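Local coordinates for DUF6844 domain-containing protein (Francisella tularensis subsp. tularensis, PDB 4QVR) that is of unknown function but has a DUF6844 domain and a probable signal peptide, the latter consistent with export from the cytoplasm, at residues R429-L434 with I440-V445; S132-S137 with V258-G263. One frame throughout, in Å; residues are numbered along the deposited sequence.

Contact 1. Residues R429-L434 with I440-V445; sequences RWRYKL and IVYGVV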
ATOM      1  N   ARG A 429     -17.690 -12.567   6.052  1.00 61.33           N
ATOM      2  CA  ARG A 429     -18.670 -11.818   5.281  1.00 63.14           C
ATOM      3  C   ARG A 429     -19.389 -10.990   6.335  1.00 59.37           C
ATOM      4  O   ARG A 429     -19.541 -11.441   7.467  1.00 59.76           O
ATOM      5  CB  ARG A 429     -19.617 -12.760   4.549  1.00 69.50           C
ATOM      6  CG  ARG A 429     -18.913 -13.595   3.480  1.00 75.33           C
ATOM      7  CD  ARG A 429     -19.553 -14.955   3.286  1.00 81.73           C
ATOM      8  NE  ARG A 429     -20.828 -14.931   2.584  1.00 89.90           N
ATOM      9  CZ  ARG A 429     -20.983 -15.208   1.290  1.00 95.39           C
ATOM     10  NH1 ARG A 429     -22.198 -15.171   0.750  1.00 93.08           N
ATOM     11  NH2 ARG A 429     -19.932 -15.528   0.530  1.00 97.19           N
ATOM     12  N   TRP A 430     -19.741  -9.760   5.996  1.00 52.29           N
ATOM     13  CA  TRP A 430     -20.441  -8.886   6.918  1.00 51.10           C
ATOM     14  C   TRP A 430     -21.314  -7.908   6.144  1.00 50.88           C
ATOM     15  O   TRP A 430     -21.167  -7.735   4.944  1.00 50.25           O
ATOM     16  CB  TRP A 430     -19.459  -8.138   7.813  1.00 50.33           C
ATOM     17  CG  TRP A 430     -18.443  -7.324   7.052  1.00 47.51           C
ATOM     18  CD1 TRP A 430     -17.220  -7.752   6.614  1.00 46.47           C
ATOM     19  CD2 TRP A 430     -18.548  -5.943   6.660  1.00 46.52           C
ATOM     20  NE1 TRP A 430     -16.554  -6.735   5.966  1.00 44.92           N
ATOM     21  CE2 TRP A 430     -17.346  -5.609   5.986  1.00 48.30           C
ATOM     22  CE3 TRP A 430     -19.522  -4.962   6.823  1.00 46.69           C
ATOM     23  CZ2 TRP A 430     -17.110  -4.339   5.475  1.00 43.96           C
ATOM     24  CZ3 TRP A 430     -19.291  -3.700   6.301  1.00 48.32           C
ATOM     25  CH2 TRP A 430     -18.084  -3.397   5.642  1.00 45.12           C
ATOM     26  N   ARG A 431     -22.186  -7.244   6.873  1.00 53.83           N
ATOM     27  CA  ARG A 431     -23.163  -6.361   6.311  1.00 57.38           C
ATOM     28  C   ARG A 431     -23.378  -5.226   7.284  1.00 58.82           C
ATOM     29  O   ARG A 431     -23.487  -5.426   8.496  1.00 60.73           O
ATOM     30  CB  ARG A 431     -24.446  -7.168   6.137  1.00 63.05           C
ATOM     31  CG  ARG A 431     -25.650  -6.433   5.589  1.00 66.21           C
ATOM     32  CD  ARG A 431     -26.834  -7.377   5.523  1.00 68.76           C
ATOM     33  NE  ARG A 431     -28.087  -6.688   5.213  1.00 69.78           N
ATOM     34  CZ  ARG A 431     -28.757  -5.958   6.096  1.00 70.58           C
ATOM     35  NH1 ARG A 431     -29.892  -5.367   5.747  1.00 73.61           N
ATOM     36  NH2 ARG A 431     -28.282  -5.794   7.331  1.00 70.26           N
ATOM     37  N   TYR A 432     -23.432  -4.027   6.760  1.00 59.28           N
ATOM     38  CA  TYR A 432     -23.612  -2.894   7.601  1.00 60.80           C
ATOM     39  C   TYR A 432     -24.529  -1.889   6.932  1.00 63.20           C
ATOM     40  O   TYR A 432     -24.240  -1.397   5.848  1.00 63.29           O
ATOM     41  CB  TYR A 432     -22.254  -2.280   7.928  1.00 59.57           C
ATOM     42  CG  TYR A 432     -22.358  -1.043   8.796  1.00 61.38           C
ATOM     43  CD1 TYR A 432     -22.883  -1.122  10.075  1.00 62.40           C
ATOM     44  CD2 TYR A 432     -21.929   0.197   8.334  1.00 61.06           C
ATOM     45  CE1 TYR A 432     -22.992  -0.004  10.872  1.00 65.93           C
ATOM     46  CE2 TYR A 432     -22.032   1.332   9.124  1.00 62.00           C
ATOM     47  CZ  TYR A 432     -22.559   1.222  10.398  1.00 64.31           C
ATOM     48  OH  TYR A 432     -22.659   2.330  11.210  1.00 70.00           O
ATOM     49  N   LYS A 433     -25.661  -1.622   7.557  1.00 69.83           N
ATOM     50  CA  LYS A 433     -26.587  -0.627   7.031  1.00 74.63           C
ATOM     51  C   LYS A 433     -26.086   0.703   7.548  1.00 76.33           C
ATOM     52  O   LYS A 433     -25.842   0.842   8.740  1.00 75.36           O
ATOM     53  CB  LYS A 433     -28.008  -0.880   7.494  1.00 77.41           C
ATOM     54  CG  LYS A 433     -29.025  -0.019   6.759  1.00 83.81           C
ATOM     55  CD  LYS A 433     -30.443  -0.528   6.924  1.00 86.03           C
ATOM     56  CE  LYS A 433     -31.375   0.196   5.961  1.00 92.22           C
ATOM     57  NZ  LYS A 433     -32.755  -0.375   5.915  1.00 93.06           N
ATOM     58  N   LEU A 434     -25.873   1.659   6.652  1.00 80.42           N
ATOM     59  CA  LEU A 434     -25.394   2.973   7.057  1.00 81.74           C
ATOM     60  C   LEU A 434     -26.455   3.654   7.951  1.00 88.14           C
ATOM     61  O   LEU A 434     -27.673   3.524   7.699  1.00 88.77           O
ATOM     62  CB  LEU A 434     -25.053   3.819   5.831  1.00 82.56           C
ATOM     63  CG  LEU A 434     -23.947   3.268   4.922  1.00 80.69           C
ATOM     64  CD1 LEU A 434     -23.800   4.143   3.682  1.00 82.37           C
ATOM     65  CD2 LEU A 434     -22.608   3.132   5.650  1.00 75.22           C
ATOM     66  N   ILE A 440     -26.739  -0.057   2.230  1.00 71.07           N
ATOM     67  CA  ILE A 440     -26.113  -1.162   2.886  1.00 66.57           C
ATOM     68  C   ILE A 440     -24.783  -1.439   2.226  1.00 63.23           C
ATOM     69  O   ILE A 440     -24.667  -1.379   1.000  1.00 63.07           O
ATOM     70  CB  ILE A 440     -26.974  -2.430   2.744  1.00 70.29           C
ATOM     71  CG1 ILE A 440     -28.407  -2.149   3.196  1.00 73.10           C
ATOM     72  CG2 ILE A 440     -26.358  -3.605   3.517  1.00 67.22           C
ATOM     73  CD1 ILE A 440     -29.366  -3.268   2.866  1.00 76.74           C
ATOM     74  N   VAL A 441     -23.789  -1.741   3.058  1.00 57.74           N
ATOM     75  CA  VAL A 441     -22.476  -2.079   2.604  1.00 56.05           C
ATOM     76  C   VAL A 441     -22.217  -3.531   2.970  1.00 54.42           C
ATOM     77  O   VAL A 441     -22.506  -3.977   4.078  1.00 54.00           O
ATOM     78  CB  VAL A 441     -21.419  -1.169   3.254  1.00 56.68           C
ATOM     79  CG1 VAL A 441     -20.024  -1.483   2.721  1.00 54.42           C
ATOM     80  CG2 VAL A 441     -21.783   0.283   2.993  1.00 59.80           C
ATOM     81  N   TYR A 442     -21.703  -4.273   2.008  1.00 54.06           N
ATOM     82  CA  TYR A 442     -21.363  -5.652   2.208  1.00 54.99           C
ATOM     83  C   TYR A 442     -19.869  -5.743   2.162  1.00 54.19           C
ATOM     84  O   TYR A 442     -19.208  -4.900   1.548  1.00 53.62           O
ATOM     85  CB  TYR A 442     -21.959  -6.497   1.094  1.00 57.55           C
ATOM     86  CG  TYR A 442     -23.459  -6.436   1.053  1.00 58.90           C
ATOM     87  CD1 TYR A 442     -24.224  -7.327   1.782  1.00 59.94           C
ATOM     88  CD2 TYR A 442     -24.110  -5.461   0.304  1.00 60.56           C
ATOM     89  CE1 TYR A 442     -25.604  -7.266   1.757  1.00 62.61           C
ATOM     90  CE2 TYR A 442     -25.482  -5.386   0.267  1.00 62.64           C
ATOM     91  CZ  TYR A 442     -26.227  -6.291   0.992  1.00 63.73           C
ATOM     92  OH  TYR A 442     -27.591  -6.214   0.957  1.00 68.33           O
ATOM     93  N   GLY A 443     -19.315  -6.760   2.794  1.00 52.91           N
ATOM     94  CA  GLY A 443     -17.882  -6.908   2.773  1.00 49.80           C
ATOM     95  C   GLY A 443     -17.462  -8.336   2.884  1.00 53.19           C
ATOM     96  O   GLY A 443     -18.246  -9.201   3.301  1.00 54.35           O
ATOM     97  N   VAL A 444     -16.221  -8.583   2.484  1.00 52.45           N
ATOM     98  CA  VAL A 444     -15.620  -9.904   2.571  1.00 53.74           C
ATOM     99  C   VAL A 444     -14.177  -9.755   2.996  1.00 51.19           C
ATOM    100  O   VAL A 444     -13.578  -8.665   2.872  1.00 49.06           O
ATOM    101  CB  VAL A 444     -15.623 -10.665   1.215  1.00 57.16           C
ATOM    102  CG1 VAL A 444     -17.041 -10.972   0.755  1.00 61.20           C
ATOM    103  CG2 VAL A 444     -14.888  -9.871   0.148  1.00 56.86           C
ATOM    104  N   VAL A 445     -13.644 -10.853   3.514  1.00 50.50           N
ATOM    105  CA  VAL A 445     -12.244 -10.975   3.851  1.00 49.15           C
ATOM    106  C   VAL A 445     -11.823 -12.250   3.170  1.00 53.53           C
ATOM    107  O   VAL A 445     -12.351 -13.335   3.470  1.00 55.44           O
ATOM    108  CB  VAL A 445     -11.970 -11.112   5.348  1.00 51.03           C
ATOM    109  CG1 VAL A 445     -10.467 -11.204   5.575  1.00 49.23           C
ATOM    110  CG2 VAL A 445     -12.564  -9.933   6.120  1.00 49.15           C
TER
HETATM  111  O   HOH W   1     -13.970  -6.688   4.860  1.00 46.03           O
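The backbone N-H of Tyr432 donates a hydrogen bond to Val441 O, with N and O 2.8 Å apart, and Val441 N returns a straighter bond (170°) to Tyr432 O. A second reciprocal pair joins Trp430 to Gly443, with Trp430 N 3.1 Å from Gly443 O. These rungs zip strands 424-433 and 440-448 into an antiparallel beta hairpin, whose second arm also bonds to strand 328-337. Gly443 suits its place because, having no side chain, it lets the indole settle directly on its backbone: Gly443 CA sits over one face, 3.7 Å from the centroid of the five-membered ring, in a CH-pi contact. Trp430 CG is wedged between the backbone N and the carbonyl carbon (chi1 57°), which folds the ring across to the partner strand. Its CH2 then reaches Val441 CG1, while NE1, at the ring edge, donates to a water that bridges to Val444 O. On the face bearing Arg431, Ile440 and Tyr442, the extended arginine lays its CG 3.6 Å from Ile440 CG2, a methyl that lies over one face of the guanidinium and also over one face of the Tyr442 ring. Tyr353 of helix 349-370 covers this side, edge-to-face with Tyr442 and in a cation-pi contact with Arg429.

Contact 2. Residues S132-S137 with V258-G263; sequences SNYVDS and VVEKDG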
ATOM      1  N   SER A 132     -24.304   7.040  -2.927  1.00 66.93           N
ATOM      2  CA  SER A 132     -24.443   5.666  -3.419  1.00 66.49           C
ATOM      3  C   SER A 132     -23.138   5.105  -3.992  1.00 62.77           C
ATOM      4  O   SER A 132     -23.021   3.901  -4.161  1.00 65.24           O
ATOM      5  CB  SER A 132     -25.568   5.542  -4.465  1.00 70.62           C
ATOM      6  OG  SER A 132     -25.290   6.275  -5.652  1.00 70.80           O
ATOM      7  N   ASN A 133     -22.157   5.955  -4.291  1.00 58.57           N
ATOM      8  CA  ASN A 133     -20.877   5.456  -4.812  1.00 54.54           C
ATOM      9  C   ASN A 133     -19.788   5.483  -3.737  1.00 51.62           C
ATOM     10  O   ASN A 133     -18.608   5.485  -4.049  1.00 49.24           O
ATOM     11  CB  ASN A 133     -20.434   6.246  -6.050  1.00 53.37           C
ATOM     12  CG  ASN A 133     -20.123   7.685  -5.735  1.00 51.88           C
ATOM     13  OD1 ASN A 133     -20.444   8.172  -4.658  1.00 52.36           O
ATOM     14  ND2 ASN A 133     -19.530   8.380  -6.684  1.00 51.06           N
ATOM     15  N   TYR A 134     -20.208   5.498  -2.471  1.00 50.02           N
ATOM     16  CA  TYR A 134     -19.314   5.509  -1.350  1.00 47.93           C
ATOM     17  C   TYR A 134     -18.262   4.402  -1.410  1.00 46.41           C
ATOM     18  O   TYR A 134     -17.085   4.661  -1.217  1.00 45.67           O
ATOM     19  CB  TYR A 134     -20.097   5.375  -0.021  1.00 51.50           C
ATOM     20  CG  TYR A 134     -19.194   5.016   1.150  1.00 53.11           C
ATOM     21  CD1 TYR A 134     -18.366   5.969   1.740  1.00 51.92           C
ATOM     22  CD2 TYR A 134     -19.133   3.713   1.641  1.00 56.83           C
ATOM     23  CE1 TYR A 134     -17.521   5.635   2.801  1.00 51.12           C
ATOM     24  CE2 TYR A 134     -18.267   3.371   2.691  1.00 54.26           C
ATOM     25  CZ  TYR A 134     -17.468   4.341   3.276  1.00 51.40           C
ATOM     26  OH  TYR A 134     -16.619   4.014   4.343  1.00 49.80           O
ATOM     27  N   VAL A 135     -18.676   3.166  -1.651  1.00 45.94           N
ATOM     28  CA  VAL A 135     -17.709   2.064  -1.684  1.00 44.82           C
ATOM     29  C   VAL A 135     -16.634   2.227  -2.744  1.00 43.98           C
ATOM     30  O   VAL A 135     -15.448   2.026  -2.460  1.00 45.78           O
ATOM     31  CB  VAL A 135     -18.362   0.696  -1.827  1.00 48.56           C
ATOM     32  CG1 VAL A 135     -19.248   0.405  -0.616  1.00 50.21           C
ATOM     33  CG2 VAL A 135     -19.179   0.616  -3.114  1.00 57.99           C
ATOM     34  N   ASP A 136     -17.030   2.639  -3.940  1.00 43.94           N
ATOM     35  CA  ASP A 136     -16.107   2.831  -5.038  1.00 44.03           C
ATOM     36  C   ASP A 136     -15.180   3.988  -4.760  1.00 40.71           C
ATOM     37  O   ASP A 136     -13.995   3.928  -5.076  1.00 40.18           O
ATOM     38  CB  ASP A 136     -16.871   3.108  -6.348  1.00 54.06           C
ATOM     39  CG  ASP A 136     -17.572   1.870  -6.897  1.00 63.27           C
ATOM     40  OD1 ASP A 136     -17.104   0.739  -6.632  1.00 74.36           O
ATOM     41  OD2 ASP A 136     -18.570   2.029  -7.629  1.00 78.00           O
ATOM     42  N   SER A 137     -15.733   5.049  -4.176  1.00 37.72           N
ATOM     43  CA  SER A 137     -14.975   6.220  -3.868  1.00 37.39           C
ATOM     44  C   SER A 137     -13.983   5.939  -2.740  1.00 36.41           C
ATOM     45  O   SER A 137     -12.830   6.385  -2.794  1.00 36.41           O
ATOM     46  CB  SER A 137     -15.903   7.381  -3.506  1.00 38.65           C
ATOM     47  OG  SER A 137     -16.673   7.759  -4.616  1.00 38.53           O
ATOM     48  N   VAL A 258     -11.040   5.259   7.979  1.00 33.96           N
ATOM     49  CA  VAL A 258     -11.904   5.951   7.022  1.00 36.61           C
ATOM     50  C   VAL A 258     -12.649   7.092   7.684  1.00 37.49           C
ATOM     51  O   VAL A 258     -13.071   6.979   8.825  1.00 36.82           O
ATOM     52  CB  VAL A 258     -12.925   5.007   6.351  1.00 39.53           C
ATOM     53  CG1 VAL A 258     -13.860   4.369   7.364  1.00 41.51           C
ATOM     54  CG2 VAL A 258     -13.734   5.758   5.305  1.00 43.79           C
ATOM     55  N   VAL A 259     -12.768   8.204   6.965  1.00 41.30           N
ATOM     56  CA  VAL A 259     -13.513   9.348   7.436  1.00 43.78           C
ATOM     57  C   VAL A 259     -14.354   9.931   6.283  1.00 43.39           C
ATOM     58  O   VAL A 259     -13.890  10.029   5.153  1.00 43.71           O
ATOM     59  CB  VAL A 259     -12.594  10.481   7.953  1.00 46.66           C
ATOM     60  CG1 VAL A 259     -13.424  11.665   8.454  1.00 50.14           C
ATOM     61  CG2 VAL A 259     -11.730  10.016   9.077  1.00 53.80           C
ATOM     62  N   GLU A 260     -15.585  10.301   6.580  1.00 46.28           N
ATOM     63  CA  GLU A 260     -16.430  10.989   5.607  1.00 54.26           C
ATOM     64  C   GLU A 260     -16.644  12.429   6.063  1.00 56.59           C
ATOM     65  O   GLU A 260     -17.111  12.684   7.193  1.00 54.09           O
ATOM     66  CB  GLU A 260     -17.784  10.318   5.439  1.00 58.13           C
ATOM     67  CG  GLU A 260     -17.731   8.892   4.933  1.00 60.79           C
ATOM     68  CD  GLU A 260     -19.124   8.341   4.701  1.00 67.82           C
ATOM     69  OE1 GLU A 260     -19.839   8.857   3.808  1.00 66.68           O
ATOM     70  OE2 GLU A 260     -19.487   7.380   5.410  1.00 76.11           O
ATOM     71  N   LYS A 261     -16.238  13.361   5.211  1.00 59.11           N
ATOM     72  CA  LYS A 261     -16.450  14.779   5.455  1.00 64.11           C
ATOM     73  C   LYS A 261     -16.517  15.587   4.190  1.00 60.29           C
ATOM     74  O   LYS A 261     -15.845  15.291   3.224  1.00 55.52           O
ATOM     75  CB  LYS A 261     -15.420  15.396   6.411  1.00 68.55           C
ATOM     76  CG  LYS A 261     -15.927  15.446   7.844  1.00 76.91           C
ATOM     77  CD  LYS A 261     -15.254  16.514   8.685  1.00 77.78           C
ATOM     78  CE  LYS A 261     -15.953  16.606  10.039  1.00 84.84           C
ATOM     79  NZ  LYS A 261     -15.385  17.634  10.966  1.00 85.88           N
ATOM     80  N   ASP A 262     -17.379  16.589   4.218  1.00 63.01           N
ATOM     81  CA  ASP A 262     -17.513  17.538   3.141  1.00 67.47           C
ATOM     82  C   ASP A 262     -17.683  16.905   1.778  1.00 65.13           C
ATOM     83  O   ASP A 262     -16.991  17.260   0.831  1.00 70.24           O
ATOM     84  CB  ASP A 262     -16.278  18.447   3.158  1.00 73.22           C
ATOM     85  CG  ASP A 262     -16.148  19.217   4.472  1.00 80.87           C
ATOM     86  OD1 ASP A 262     -17.117  19.947   4.833  1.00 87.34           O
ATOM     87  OD2 ASP A 262     -15.083  19.097   5.134  1.00 80.28           O
ATOM     88  N   GLY A 263     -18.601  15.960   1.672  1.00 61.59           N
ATOM     89  CA  GLY A 263     -18.841  15.300   0.392  1.00 59.08           C
ATOM     90  C   GLY A 263     -17.733  14.368  -0.098  1.00 54.95           C
ATOM     91  O   GLY A 263     -17.769  13.944  -1.249  1.00 54.55           O
TER
HETATM   92  O   HOH W   2     -17.602   5.350   6.766  1.00 57.09           O
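The ring of Tyr134 meets Val258 at its edge, near the ring plane, and has the carboxylate of Glu260 beside its CD1-CE1 side at an oblique position. Ring and carboxylate planes are turned 32° from each other, and Glu260 CD lies 3.7 Å from Tyr134 CE1. The side chains of Val258 and Tyr134 point toward each other from opposite directions, bringing Val258 CG2 to 3.5 Å from Tyr134 OH. That methyl is anti to the backbone N, whereas CG1 takes the tighter site between N and the carbonyl carbon (chi1 61°). The meeting joins the first turn of helix 134-159 to strand 251-261, at one side of a three-stranded antiparallel sheet, where Val258 also bonds through its backbone to Val84. Asn133 occupies the N-cap position, and its carbonyl O receives Ser137 N at 2.9 Å to start the helical bonding. Tyrosine suits the helix start because its long, flat side chain, extended toward the strand (chi1 165°), offers a ring flank to Glu260 and carries a hydroxyl out to Val258 and a water. That water donates both to Tyr134 OH, at 2.9 Å, and to Glu260 OE2, at 3.1 Å, thereby linking phenol and carboxylate. The other carboxylate oxygen, OE1, accepts from Asn131 ND2 in the loop before the helix, so both oxygens are gripped and the carboxylate's rotation is probably restrained. Met313 touches Tyr134 as well.

How the contacts relate
From the N terminus, the chain enters contact 2 at 132-137, where helix 134-159 begins, and returns to it at 258-263 after 120 intervening residues, many of them helical. Contact 1 opens only later and closes across the five-residue turn between 429-434 and 440-445. The two therefore follow in series, neither nested nor crossed: one is a long-range tie between a helix and a strand of the three-stranded sheet, the other a local hairpin in the four-stranded sheet. Their centres are about 15 Å apart, yet they touch where Val441 CG1 packs 3.9 Å from Val135 CG1. Met313 touches both Trp430 of contact 1 and Tyr134 of contact 2.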